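Local structure of uncharacterized protein (Cricetid herpesvirus 2, 4ZKQ) at residues Ser76-Cys81 with Leu213-Tyr218; Val195-Thr200 with Glu204-Ile209; Tyr245-Tyr250 with Val255-Val260. The protein binds chemokines and is thought to act as a decoy receptor, encoded by a rodent gammaherpesvirus. All coordinates share one frame; numbering follows the deposited sequence.

Contact 1 of 3, residues Ser76-Cys81 with Leu213-Tyr218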
loop_
_atom_site.group_PDB
_atom_site.type_symbol
_atom_site.label_atom_id
_atom_site.label_comp_id
_atom_site.label_asym_id
_atom_site.label_seq_id
_atom_site.Cartn_x
_atom_site.Cartn_y
_atom_site.Cartn_z
ATOM N N SER A 76 -1.357 -2.952 -0.632
ATOM C CA SER A 76 -0.905 -1.592 -0.930
ATOM C C SER A 76 -0.361 -1.525 -2.364
ATOM O O SER A 76 0.504 -2.319 -2.717
ATOM C CB SER A 76 0.174 -1.162 0.071
ATOM O OG SER A 76 0.666 0.133 -0.227
ATOM N N THR A 77 -0.846 -0.602 -3.198
ATOM C CA THR A 77 -0.313 -0.522 -4.561
ATOM C C THR A 77 1.090 0.076 -4.596
ATOM O O THR A 77 1.882 -0.239 -5.480
ATOM C CB THR A 77 -1.220 0.297 -5.519
ATOM O OG1 THR A 77 -1.551 1.565 -4.931
ATOM C CG2 THR A 77 -2.471 -0.512 -5.870
ATOM N N ASP A 78 1.415 0.915 -3.622
ATOM C CA ASP A 78 2.689 1.617 -3.679
ATOM C C ASP A 78 3.751 0.991 -2.785
ATOM O O ASP A 78 3.453 0.282 -1.820
ATOM C CB ASP A 78 2.494 3.082 -3.308
ATOM C CG ASP A 78 1.405 3.743 -4.132
ATOM O OD1 ASP A 78 1.507 3.732 -5.377
ATOM O OD2 ASP A 78 0.449 4.259 -3.532
ATOM N N ILE A 79 5.001 1.268 -3.126
ATOM C CA ILE A 79 6.121 0.839 -2.320
ATOM C C ILE A 79 6.403 1.933 -1.309
ATOM O O ILE A 79 6.664 3.086 -1.685
ATOM C CB ILE A 79 7.375 0.561 -3.183
ATOM C CG1 ILE A 79 7.111 -0.595 -4.152
ATOM C CG2 ILE A 79 8.596 0.270 -2.311
ATOM C CD1 ILE A 79 8.294 -0.939 -5.033
ATOM N N THR A 80 6.296 1.594 -0.028
ATOM C CA THR A 80 6.855 2.465 1.001
ATOM C C THR A 80 7.809 1.639 1.845
ATOM O O THR A 80 9.008 1.885 1.849
ATOM C CB THR A 80 5.784 3.117 1.895
ATOM O OG1 THR A 80 4.935 3.954 1.101
ATOM C CG2 THR A 80 6.453 3.984 2.966
ATOM N N CYS A 81 7.259 0.666 2.563
ATOM C CA CYS A 81 8.042 -0.244 3.393
ATOM C C CYS A 81 7.639 -1.696 3.118
ATOM O O CYS A 81 6.743 -2.223 3.768
ATOM C CB CYS A 81 7.846 0.067 4.875
ATOM S SG CYS A 81 8.860 -0.984 5.945
ATOM N N LEU A 213 0.569 -3.121 -12.244
ATOM C CA LEU A 213 0.001 -1.919 -11.652
ATOM C C LEU A 213 0.704 -0.710 -12.241
ATOM O O LEU A 213 1.922 -0.597 -12.142
ATOM C CB LEU A 213 0.158 -1.941 -10.129
ATOM C CG LEU A 213 -0.446 -3.146 -9.402
ATOM C CD1 LEU A 213 -0.021 -3.170 -7.939
ATOM C CD2 LEU A 213 -1.958 -3.143 -9.518
ATOM N N SER A 214 -0.059 0.190 -12.853
ATOM C CA SER A 214 0.513 1.382 -13.470
ATOM C C SER A 214 -0.204 2.622 -12.963
ATOM O O SER A 214 -1.403 2.764 -13.165
ATOM C CB SER A 214 0.411 1.307 -14.996
ATOM O OG SER A 214 0.928 0.081 -15.480
ATOM N N LYS A 215 0.541 3.501 -12.299
ATOM C CA LYS A 215 -0.006 4.723 -11.740
ATOM C C LYS A 215 0.605 5.946 -12.403
ATOM O O LYS A 215 1.828 6.046 -12.550
ATOM C CB LYS A 215 0.234 4.787 -10.230
ATOM C CG LYS A 215 -0.098 6.154 -9.617
ATOM C CD LYS A 215 0.040 6.138 -8.092
ATOM C CE LYS A 215 -1.104 5.380 -7.414
ATOM N NZ LYS A 215 -0.877 5.207 -5.941
ATOM N N LYS A 216 -0.246 6.889 -12.777
ATOM C CA LYS A 216 0.243 8.161 -13.288
ATOM C C LYS A 216 0.620 9.058 -12.117
ATOM O O LYS A 216 -0.233 9.631 -11.437
ATOM C CB LYS A 216 -0.786 8.852 -14.180
ATOM C CG LYS A 216 -0.274 10.190 -14.730
ATOM C CD LYS A 216 -1.232 10.819 -15.727
ATOM C CE LYS A 216 -0.702 12.151 -16.247
ATOM N NZ LYS A 216 -1.737 12.884 -17.032
ATOM N N ILE A 217 1.918 9.164 -11.891
ATOM C CA ILE A 217 2.454 9.988 -10.819
ATOM C C ILE A 217 3.910 10.242 -11.167
ATOM O O ILE A 217 4.613 9.334 -11.615
ATOM C CB ILE A 217 2.306 9.302 -9.438
ATOM C CG1 ILE A 217 2.730 10.242 -8.300
ATOM C CG2 ILE A 217 3.100 8.008 -9.392
ATOM C CD1 ILE A 217 2.208 9.812 -6.939
ATOM N N TYR A 218 4.358 11.478 -11.012
ATOM C CA TYR A 218 5.747 11.786 -11.313
ATOM C C TYR A 218 6.581 11.450 -10.087
ATOM O O TYR A 218 6.510 12.140 -9.068
ATOM C CB TYR A 218 5.942 13.249 -11.722
ATOM C CG TYR A 218 7.258 13.439 -12.446
ATOM C CD1 TYR A 218 8.453 13.533 -11.741
ATOM C CD2 TYR A 218 7.311 13.479 -13.835
ATOM C CE1 TYR A 218 9.664 13.685 -12.397
ATOM C CE2 TYR A 218 8.519 13.632 -14.499
ATOM C CZ TYR A 218 9.691 13.734 -13.773
ATOM O OH TYR A 218 10.895 13.887 -14.423
#

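Contact 2 of 3, residues Val195-Thr200 with Glu204-Ile209. With NAG (2-acetamido-2-deoxy-beta-D-glucopyranose), chain B.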
loop_
_atom_site.group_PDB
_atom_site.type_symbol
_atom_site.label_atom_id
_atom_site.label_comp_id
_atom_site.label_asym_id
_atom_site.label_seq_id
_atom_site.Cartn_x
_atom_site.Cartn_y
_atom_site.Cartn_z
ATOM N N VAL A 195 -0.160 -16.467 -16.880
ATOM C CA VAL A 195 1.105 -16.783 -17.524
ATOM C C VAL A 195 1.506 -18.205 -17.155
ATOM O O VAL A 195 0.998 -18.768 -16.187
ATOM C CB VAL A 195 2.223 -15.808 -17.105
ATOM C CG1 VAL A 195 1.947 -14.410 -17.647
ATOM C CG2 VAL A 195 2.375 -15.782 -15.586
ATOM N N ASP A 196 2.416 -18.786 -17.929
ATOM C CA ASP A 196 2.935 -20.112 -17.622
ATOM C C ASP A 196 3.828 -20.045 -16.397
ATOM O O ASP A 196 4.658 -19.143 -16.270
ATOM C CB ASP A 196 3.717 -20.680 -18.809
ATOM C CG ASP A 196 2.852 -20.878 -20.041
ATOM O OD1 ASP A 196 1.758 -21.469 -19.915
ATOM O OD2 ASP A 196 3.265 -20.438 -21.135
ATOM N N CYS A 197 3.650 -20.989 -15.482
ATOM C CA CYS A 197 4.540 -21.095 -14.336
ATOM C C CYS A 197 5.906 -21.601 -14.830
ATOM O O CYS A 197 5.967 -22.602 -15.548
ATOM C CB CYS A 197 3.942 -22.028 -13.271
ATOM S SG CYS A 197 2.330 -21.507 -12.629
ATOM N N LEU A 198 6.984 -20.916 -14.433
ATOM C CA LEU A 198 8.329 -21.222 -14.913
ATOM C C LEU A 198 9.173 -22.040 -13.930
ATOM O O LEU A 198 10.021 -22.841 -14.362
ATOM C CB LEU A 198 9.074 -19.933 -15.257
ATOM C CG LEU A 198 8.398 -18.992 -16.252
ATOM C CD1 LEU A 198 9.353 -17.855 -16.578
ATOM C CD2 LEU A 198 7.973 -19.737 -17.508
ATOM N N GLU A 199 8.958 -21.829 -12.639
ATOM C CA GLU A 199 9.716 -22.508 -11.607
ATOM C C GLU A 199 9.013 -23.802 -11.177
ATOM O O GLU A 199 7.892 -24.060 -11.584
ATOM C CB GLU A 199 9.886 -21.550 -10.435
ATOM C CG GLU A 199 10.790 -22.031 -9.310
ATOM C CD GLU A 199 12.184 -22.390 -9.778
ATOM O OE1 GLU A 199 12.638 -21.826 -10.799
ATOM O OE2 GLU A 199 12.823 -23.242 -9.126
ATOM N N THR A 200 9.689 -24.619 -10.375
ATOM C CA THR A 200 9.104 -25.869 -9.906
ATOM C C THR A 200 7.840 -25.612 -9.083
ATOM O O THR A 200 7.821 -24.753 -8.200
ATOM C CB THR A 200 10.094 -26.682 -9.052
ATOM O OG1 THR A 200 11.362 -26.751 -9.713
ATOM C CG2 THR A 200 9.560 -28.091 -8.828
ATOM N N GLU A 204 -0.650 -27.377 -5.385
ATOM C CA GLU A 204 -1.498 -28.196 -6.231
ATOM C C GLU A 204 -2.356 -27.307 -7.128
ATOM O O GLU A 204 -2.881 -26.283 -6.687
ATOM C CB GLU A 204 -2.374 -29.115 -5.381
ATOM C CG GLU A 204 -1.571 -30.001 -4.442
ATOM C CD GLU A 204 -0.456 -30.743 -5.158
ATOM O OE1 GLU A 204 -0.766 -31.539 -6.070
ATOM O OE2 GLU A 204 0.728 -30.520 -4.823
ATOM N N ASN A 205 -2.483 -27.707 -8.390
ATOM C CA ASN A 205 -3.227 -26.950 -9.394
ATOM C C ASN A 205 -2.705 -25.521 -9.523
ATOM O O ASN A 205 -3.467 -24.568 -9.688
ATOM C CB ASN A 205 -4.727 -26.978 -9.068
ATOM C CG ASN A 205 -5.420 -28.176 -9.696
ATOM O OD1 ASN A 205 -4.758 -29.144 -10.071
ATOM N ND2 ASN A 205 -6.744 -28.119 -9.825
ATOM N N GLN A 206 -1.382 -25.396 -9.485
ATOM C CA GLN A 206 -0.736 -24.098 -9.478
ATOM C C GLN A 206 -1.061 -23.315 -10.738
ATOM O O GLN A 206 -0.924 -23.811 -11.857
ATOM C CB GLN A 206 0.774 -24.243 -9.327
ATOM C CG GLN A 206 1.487 -22.905 -9.232
ATOM C CD GLN A 206 2.889 -23.019 -8.682
ATOM O OE1 GLN A 206 3.147 -23.788 -7.755
ATOM N NE2 GLN A 206 3.806 -22.249 -9.251
ATOM N N THR A 207 -1.503 -22.085 -10.523
ATOM C CA THR A 207 -1.909 -21.185 -11.588
ATOM C C THR A 207 -1.198 -19.859 -11.373
ATOM O O THR A 207 -1.304 -19.271 -10.298
ATOM C CB THR A 207 -3.433 -20.982 -11.591
ATOM O OG1 THR A 207 -4.081 -22.257 -11.655
ATOM C CG2 THR A 207 -3.877 -20.129 -12.771
ATOM N N CYS A 208 -0.461 -19.403 -12.383
ATOM C CA CYS A 208 0.346 -18.196 -12.255
ATOM C C CYS A 208 -0.290 -17.010 -12.971
ATOM O O CYS A 208 -0.758 -17.122 -14.107
ATOM C CB CYS A 208 1.756 -18.439 -12.787
ATOM S SG CYS A 208 2.678 -19.662 -11.828
ATOM N N ILE A 209 -0.300 -15.876 -12.276
ATOM C CA ILE A 209 -0.919 -14.647 -12.760
ATOM C C ILE A 209 0.065 -13.503 -12.641
ATOM O O ILE A 209 0.696 -13.329 -11.594
ATOM C CB ILE A 209 -2.179 -14.269 -11.957
ATOM C CG1 ILE A 209 -3.181 -15.419 -11.927
ATOM C CG2 ILE A 209 -2.839 -13.008 -12.528
ATOM C CD1 ILE A 209 -3.729 -15.651 -10.543
HETATM C C1 NAG B . -7.467 -29.214 -10.440
HETATM C C2 NAG B . -7.249 -30.555 -9.825
HETATM C C3 NAG B . -8.549 -31.043 -9.168
HETATM C C4 NAG B . -9.196 -29.865 -8.450
HETATM C C5 NAG B . -9.727 -28.922 -9.505
HETATM C C6 NAG B . -9.793 -27.485 -9.005
HETATM C C7 NAG B . -5.564 -32.105 -10.831
HETATM C C8 NAG B . -5.191 -33.024 -11.948
HETATM N N2 NAG B . -6.850 -31.442 -10.854
HETATM O O3 NAG B . -8.268 -32.048 -8.250
HETATM O O4 NAG B . -10.227 -30.397 -7.637
HETATM O O5 NAG B . -8.884 -28.955 -10.649
HETATM O O6 NAG B . -11.153 -27.068 -8.942
HETATM O O7 NAG B . -4.778 -31.932 -9.917
HETATM O O HOH W 1 -0.838 -20.628 -14.954
HETATM O O HOH W 2 6.547 -22.195 -8.387
#

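Contact 3 of 3, residues Tyr245-Tyr250 with Val255-Val260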
loop_
_atom_site.group_PDB
_atom_site.type_symbol
_atom_site.label_atom_id
_atom_site.label_comp_id
_atom_site.label_asym_id
_atom_site.label_seq_id
_atom_site.Cartn_x
_atom_site.Cartn_y
_atom_site.Cartn_z
ATOM N N TYR A 245 -2.347 -25.936 -0.991
ATOM C CA TYR A 245 -1.252 -26.567 -0.278
ATOM C C TYR A 245 -1.395 -28.074 -0.380
ATOM O O TYR A 245 -2.497 -28.604 -0.235
ATOM C CB TYR A 245 -1.243 -26.131 1.186
ATOM C CG TYR A 245 -0.021 -26.574 1.951
ATOM C CD1 TYR A 245 1.204 -25.959 1.746
ATOM C CD2 TYR A 245 -0.093 -27.599 2.884
ATOM C CE1 TYR A 245 2.325 -26.355 2.440
ATOM C CE2 TYR A 245 1.024 -28.002 3.585
ATOM C CZ TYR A 245 2.231 -27.374 3.358
ATOM O OH TYR A 245 3.352 -27.764 4.047
ATOM N N LYS A 246 -0.292 -28.759 -0.653
ATOM C CA LYS A 246 -0.306 -30.204 -0.627
ATOM C C LYS A 246 -0.299 -30.703 0.817
ATOM O O LYS A 246 0.672 -30.490 1.541
ATOM C CB LYS A 246 0.903 -30.732 -1.402
ATOM C CG LYS A 246 1.073 -32.217 -1.355
ATOM C CD LYS A 246 -0.242 -32.870 -1.595
ATOM C CE LYS A 246 -0.048 -34.259 -2.084
ATOM N NZ LYS A 246 1.091 -35.008 -1.457
ATOM N N ARG A 247 -1.385 -31.341 1.241
ATOM C CA ARG A 247 -1.489 -31.828 2.618
ATOM C C ARG A 247 -1.144 -33.317 2.727
ATOM O O ARG A 247 -1.818 -34.165 2.143
ATOM C CB ARG A 247 -2.896 -31.584 3.164
ATOM C CG ARG A 247 -3.402 -30.169 2.951
ATOM C CD ARG A 247 -4.665 -29.897 3.749
ATOM N NE ARG A 247 -4.371 -29.445 5.105
ATOM C CZ ARG A 247 -3.966 -28.216 5.411
ATOM N NH1 ARG A 247 -3.795 -27.309 4.454
ATOM N NH2 ARG A 247 -3.727 -27.893 6.677
ATOM N N GLN A 248 -0.087 -33.619 3.475
ATOM C CA GLN A 248 0.317 -34.996 3.745
ATOM C C GLN A 248 -0.693 -35.737 4.625
ATOM O O GLN A 248 -1.249 -35.155 5.557
ATOM C CB GLN A 248 1.689 -35.026 4.423
ATOM C CG GLN A 248 2.805 -34.398 3.606
ATOM C CD GLN A 248 2.922 -34.997 2.217
ATOM O OE1 GLN A 248 2.910 -34.279 1.217
ATOM N NE2 GLN A 248 3.033 -36.321 2.150
ATOM N N PRO A 249 -0.914 -37.036 4.351
ATOM C CA PRO A 249 -1.859 -37.811 5.170
ATOM C C PRO A 249 -1.511 -37.837 6.666
ATOM O O PRO A 249 -0.336 -37.912 7.016
ATOM C CB PRO A 249 -1.756 -39.224 4.577
ATOM C CG PRO A 249 -1.224 -39.032 3.197
ATOM C CD PRO A 249 -0.317 -37.855 3.278
ATOM N N TYR A 250 -2.532 -37.765 7.522
ATOM C CA TYR A 250 -2.382 -37.937 8.974
ATOM C C TYR A 250 -1.487 -36.882 9.626
ATOM O O TYR A 250 -0.975 -37.081 10.727
ATOM C CB TYR A 250 -1.844 -39.345 9.276
ATOM C CG TYR A 250 -2.558 -40.412 8.476
ATOM C CD1 TYR A 250 -3.880 -40.735 8.747
ATOM C CD2 TYR A 250 -1.924 -41.074 7.431
ATOM C CE1 TYR A 250 -4.553 -41.694 8.010
ATOM C CE2 TYR A 250 -2.595 -42.041 6.684
ATOM C CZ TYR A 250 -3.907 -42.344 6.980
ATOM O OH TYR A 250 -4.587 -43.298 6.254
ATOM N N VAL A 255 -0.427 -24.387 7.483
ATOM C CA VAL A 255 -0.998 -23.783 6.289
ATOM C C VAL A 255 -2.475 -24.134 6.172
ATOM O O VAL A 255 -2.838 -25.301 6.273
ATOM C CB VAL A 255 -0.278 -24.255 5.033
ATOM C CG1 VAL A 255 -0.991 -23.757 3.807
ATOM C CG2 VAL A 255 1.168 -23.784 5.046
ATOM N N PRO A 256 -3.331 -23.135 5.908
ATOM C CA PRO A 256 -4.765 -23.434 5.917
ATOM C C PRO A 256 -5.245 -24.202 4.695
ATOM O O PRO A 256 -4.564 -24.282 3.670
ATOM C CB PRO A 256 -5.406 -22.047 5.958
ATOM C CG PRO A 256 -4.429 -21.179 5.243
ATOM C CD PRO A 256 -3.070 -21.717 5.598
ATOM N N LYS A 257 -6.439 -24.763 4.825
ATOM C CA LYS A 257 -7.091 -25.446 3.727
ATOM C C LYS A 257 -7.705 -24.387 2.803
ATOM O O LYS A 257 -7.705 -23.202 3.140
ATOM C CB LYS A 257 -8.140 -26.417 4.263
ATOM C CG LYS A 257 -8.369 -27.628 3.375
ATOM C CD LYS A 257 -9.035 -28.770 4.148
ATOM C CE LYS A 257 -9.754 -29.695 3.208
ATOM N NZ LYS A 257 -10.553 -30.725 3.911
ATOM N N GLY A 258 -8.208 -24.806 1.644
ATOM C CA GLY A 258 -8.751 -23.882 0.658
ATOM C C GLY A 258 -7.679 -23.256 -0.211
ATOM O O GLY A 258 -6.506 -23.611 -0.110
ATOM N N MET A 259 -8.060 -22.315 -1.075
ATOM C CA MET A 259 -7.075 -21.733 -1.975
ATOM C C MET A 259 -6.150 -20.781 -1.229
ATOM O O MET A 259 -6.563 -20.087 -0.295
ATOM C CB MET A 259 -7.742 -20.998 -3.138
ATOM C CG MET A 259 -6.743 -20.537 -4.185
ATOM S SD MET A 259 -7.519 -19.882 -5.669
ATOM C CE MET A 259 -8.367 -21.345 -6.269
ATOM N N VAL A 260 -4.896 -20.771 -1.662
ATOM C CA VAL A 260 -3.866 -19.899 -1.117
ATOM C C VAL A 260 -3.130 -19.225 -2.255
ATOM O O VAL A 260 -3.376 -19.531 -3.424
ATOM C CB VAL A 260 -2.847 -20.674 -0.271
ATOM C CG1 VAL A 260 -3.525 -21.315 0.908
ATOM C CG2 VAL A 260 -2.157 -21.728 -1.126
HETATM O O HOH W 3 -4.538 -24.866 0.988
#

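Contact 1 of 3, residues Ser76-Cys81 with Leu213-Tyr218
D78 and K215 meet in a salt bridge that joins a loop of the N-terminal β-sheets to strand 206-223 of the sheet that follows. Residues 76-81 belong to the loop between strands 68-74 and 85-94. Strand 206-223 presents L213 and K215 to it from one face, where I217 also points. K215 leaves the strand with CG anti to its backbone N (chi1 170°), and the side chain runs from there toward the loop. Beyond CB, CG packs beside CG2 of I217, two residues further along the strand. CD is the first atom to approach the loop, 3.9 Å from OD1 of D78. A bend at chi3 (-74°) then turns CE in, and it stands 3.7 Å from the same OD1. At the tip, NZ of K215 stands 2.9 Å from both OD1 and OD2 of D78; the hydrogen bond goes to OD1, on its syn lone pair, the side of the other oxygen. The two side chains cross at about a right angle, and only the end of D78 draws close to the strand. NZ also bonds to OE1 of Q24 and to OG1 of T56. OD2 of D78 has K54 as a further salt-bridge partner; two lysines around one carboxylate would be expected to favour its charged form. The loop backbone is tied separately to strand 233-244, where R236 donates to the carbonyl oxygen of S76. Beside the polar pair, T77 turns its two branches to different neighbours. Its OG1 lies 3.8 Å from NZ of K215, while the T77 and L213 side chains cross at about a right angle, CG2 of T77 meeting CD1 of L213 at 4.2 Å.

Contact 2 of 3, residues Val195-Thr200 with Glu204-Ile209
The flat amide of Q206 turns its nitrogen end to the C197-C208 disulfide: NE2 of Q206 lies 3.8 Å from SG of C197, and CG of Q206 is equally close to that sulfur. The amide's polar atoms are held, NE2 donating to a water that also bonds to T200 O, and OE1 taking the backbone N-H groups of V202 and L203. The other amide, of N205, takes no part in the packing against 195-200 and carries an N-linked GlcNAc through its ND2, bonded to C1. The disulfide joins C197 to C208 with SG to SG at 2.0 Å and chi3 115°. Next to it, V195 N gives a hydrogen bond of 2.9 Å to C208 O, nearly straight at the hydrogen (166°). The return bond is replaced by a water, which accepts from C208 N and donates to V195 O. V195 CG2 packs on C208 CB at 3.9 Å. The covalent S-S link thus fixes the loop to strand 206-223 even where backbone pairing has dwindled to one direct bond and one water, and it is consistent with a protein folded in an oxidising, secretory environment.

Contact 3 of 3, residues Tyr245-Tyr250 with Val255-Val260
The β-hairpin connection between antiparallel strands 233-244 and 260-263 folds back on itself here, with Y245 and R247 on the outgoing limb meeting V255 on the returning one. V255 lies over one face of the Y245 ring in a CH-π contact: its CB sits 3.9 Å from the ring centroid and 11° off the normal. The methyl groups divide the ring between them. CG1 presses on the root, 3.5 Å from CG of Y245, while CG2 reaches further out, 3.8 Å from CE1 of Y245. With CG anti to the backbone N, chi1 -171° swings the Y245 ring under V255, whose side chain crosses it at about a right angle. The ring is modelled in two conformers, so these details hold for one of them; H253, in the hairpin tip, adds an edge-to-face ring contact. R247 binds the backbone carbonyl of the same valine. Its chain bends at chi3 (87°), and both end nitrogens donate to one oxygen, V255 O, which lies in the guanidinium plane. NH2 comes in almost along the C=O axis at 2.8 Å, whereas NH1, at 2.9 Å from the same O of V255, approaches from above the carbonyl plane. Meeting a single atom, the pair points the guanidinium at V255 O but does not by itself set its twist. CD of R247 touches CG of K257, whose ammonium leads away. The contact lies at the surface, and the side chain of K257 comes about 7 Å from a bound GlcNAc. At the root of the hairpin, CG2 of V260 packs near Y245 N, and a water completes the closure: it accepts from Y245 N and donates to P256 O and to G258 O, 2.6 Å from the last.

In the fold
From the N terminus, the loop between strands 68-74 and 85-94 opens contact 1 early. The chain then completes the N-terminal sheets, and more than 130 residues later strand 206-223 returns to meet that loop. Just before it does so, contact 2 closes the short connection from strand 190-195, so it falls wholly within the long excursion spanned by contact 1; both use strand 206-223, with centres about 25 Å apart. Contact 3 follows in series, closing the hairpin between strands 233-244 and 260-263. It touches contact 2 where E204 packs on K246. Contact 1 thus ties a loop of the N-terminal sheets to a strand of the next sheet, while contacts 2 and 3 shape neighbouring turns of that one.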